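Side-chain contact in spherulin-3A (PDB 1HDF), which serves as a structural protein of the beta/gamma-crystallin family and binds two calcium ions in a domain built of two Greek-key motifs: residues 81-85 against 86-90. Sequence-based numbering, arbitrary orientation.
With CA (calcium ion), chain C; CA (calcium ion), chain D.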
loop_
_atom_site.group_PDB
_atom_site.type_symbol
_atom_site.label_atom_id
_atom_site.label_comp_id
_atom_site.label_asym_id
_atom_site.label_seq_id
_atom_site.Cartn_x
_atom_site.Cartn_y
_atom_site.Cartn_z
ATOM N N ASP A 81 6.386 1.608 -29.826
ATOM C CA ASP A 81 5.378 0.741 -30.421
ATOM C C ASP A 81 5.403 -0.614 -29.711
ATOM O O ASP A 81 6.357 -1.381 -29.852
ATOM C CB ASP A 81 5.672 0.565 -31.908
ATOM C CG ASP A 81 4.571 -0.167 -32.635
ATOM O OD1 ASP A 81 3.924 -1.040 -32.023
ATOM O OD2 ASP A 81 4.362 0.122 -33.830
ATOM N N LEU A 82 4.351 -0.903 -28.954
ATOM C CA LEU A 82 4.266 -2.155 -28.208
ATOM C C LEU A 82 4.119 -3.416 -29.059
ATOM O O LEU A 82 4.187 -4.527 -28.535
ATOM C CB LEU A 82 3.117 -2.083 -27.191
ATOM C CG LEU A 82 3.425 -1.321 -25.896
ATOM C CD1 LEU A 82 2.170 -1.165 -25.056
ATOM C CD2 LEU A 82 4.481 -2.078 -25.120
ATOM N N THR A 83 3.909 -3.251 -30.364
ATOM C CA THR A 83 3.783 -4.407 -31.242
ATOM C C THR A 83 5.132 -5.110 -31.220
ATOM O O THR A 83 5.219 -6.332 -31.310
ATOM C CB THR A 83 3.431 -3.991 -32.698
ATOM O OG1 THR A 83 4.437 -3.109 -33.206
ATOM C CG2 THR A 83 2.082 -3.282 -32.745
ATOM N N THR A 84 6.184 -4.315 -31.066
ATOM C CA THR A 84 7.545 -4.824 -31.015
ATOM C C THR A 84 7.747 -5.830 -29.875
ATOM O O THR A 84 8.681 -6.621 -29.899
ATOM C CB THR A 84 8.549 -3.663 -30.843
ATOM O OG1 THR A 84 9.871 -4.130 -31.120
ATOM C CG2 THR A 84 8.520 -3.139 -29.433
ATOM N N ARG A 85 6.877 -5.789 -28.871
ATOM C CA ARG A 85 6.977 -6.714 -27.746
ATOM C C ARG A 85 5.736 -7.610 -27.672
ATOM O O ARG A 85 5.468 -8.222 -26.642
ATOM C CB ARG A 85 7.133 -5.945 -26.426
ATOM C CG ARG A 85 8.243 -4.894 -26.422
ATOM C CD ARG A 85 9.607 -5.496 -26.774
ATOM N NE ARG A 85 10.049 -6.510 -25.814
ATOM C CZ ARG A 85 10.498 -6.251 -24.586
ATOM N NH1 ARG A 85 10.578 -5.002 -24.138
ATOM N NH2 ARG A 85 10.874 -7.249 -23.801
ATOM N N ASN A 86 4.983 -7.673 -28.769
ATOM C CA ASN A 86 3.774 -8.493 -28.853
ATOM C C ASN A 86 2.703 -8.088 -27.855
ATOM O O ASN A 86 1.880 -8.918 -27.459
ATOM C CB ASN A 86 4.108 -9.969 -28.627
ATOM C CG ASN A 86 5.166 -10.472 -29.570
ATOM O OD1 ASN A 86 4.953 -10.542 -30.783
ATOM N ND2 ASN A 86 6.326 -10.825 -29.020
ATOM N N LEU A 87 2.694 -6.820 -27.458
ATOM C CA LEU A 87 1.698 -6.371 -26.494
ATOM C C LEU A 87 0.935 -5.108 -26.868
ATOM O O LEU A 87 0.538 -4.338 -25.992
ATOM C CB LEU A 87 2.355 -6.189 -25.124
ATOM C CG LEU A 87 2.764 -7.489 -24.427
ATOM C CD1 LEU A 87 3.529 -7.184 -23.141
ATOM C CD2 LEU A 87 1.523 -8.306 -24.134
ATOM N N ASN A 88 0.720 -4.889 -28.159
ATOM C CA ASN A 88 -0.020 -3.706 -28.593
ATOM C C ASN A 88 -1.508 -3.937 -28.321
ATOM O O ASN A 88 -2.017 -5.042 -28.521
ATOM C CB ASN A 88 0.207 -3.459 -30.084
ATOM C CG ASN A 88 -0.362 -2.126 -30.554
ATOM O OD1 ASN A 88 -0.796 -1.997 -31.696
ATOM N ND2 ASN A 88 -0.350 -1.129 -29.677
ATOM N N ASP A 89 -2.197 -2.897 -27.854
ATOM C CA ASP A 89 -3.629 -2.986 -27.545
ATOM C C ASP A 89 -3.995 -4.289 -26.841
ATOM O O ASP A 89 -4.922 -4.979 -27.263
ATOM C CB ASP A 89 -4.470 -2.878 -28.826
ATOM C CG ASP A 89 -4.225 -1.589 -29.580
ATOM O OD1 ASP A 89 -3.952 -0.558 -28.930
ATOM O OD2 ASP A 89 -4.322 -1.608 -30.824
ATOM N N ALA A 90 -3.288 -4.629 -25.769
ATOM C CA ALA A 90 -3.583 -5.881 -25.076
ATOM C C ALA A 90 -3.300 -5.894 -23.583
ATOM O O ALA A 90 -3.673 -6.847 -22.896
ATOM C CB ALA A 90 -2.830 -7.021 -25.746
HETATM CA CA CA C . -3.557 1.696 -29.164
HETATM CA CA CA D . -5.869 -7.899 -22.581
HETATM O O HOH W 1 -3.458 1.561 -31.792
HETATM O O HOH W 2 -6.019 1.892 -29.462
HETATM O O HOH W 3 -7.052 -10.238 -21.798
HETATM O O HOH W 4 -8.479 -8.251 -22.477
HETATM O O HOH W 5 -5.666 -9.331 -24.954
#
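The flat amide of Asn88 carries the Thr83 methyl obliquely over one face, displaced toward the CB and OD1 side: Thr83 CG2 lies 3.3 Å from both Asn88 CB and Asn88 OD1. With CG anti to the backbone N (chi1 -171°), Asn88 runs alongside Thr83; its ND2 donates to Ser48 OG. The Asp81 carboxylate uses the anti side of OD1 to accept Thr83 N, 2.8 Å from OD1, closing an Asx turn at the start of the 3-10 segment 82-84. Two nested backbone bonds form a Schellman motif: Leu87 N to Leu82 O at 2.9 Å and, inside it, Asn86 N to Thr83 O at 2.9 Å, with Asn86 at positive phi (61°). Leu82 O also accepts Arg85 N, the two donors arriving from opposite faces of its carbonyl plane. Beyond this turn the chain passes between two calcium ions. Asp89 OD1 binds one at 2.3 Å beside Ser48 OG; Ala90 O binds the other at 2.5 Å with Asp45 OD1. In this loop between strands 77-79 and 93-98 of the second Greek key, buried Leu82 and Leu87 both rest on Ile60 of strand 56-61, and Leu87 also reaches Ile71 of strand 70-73.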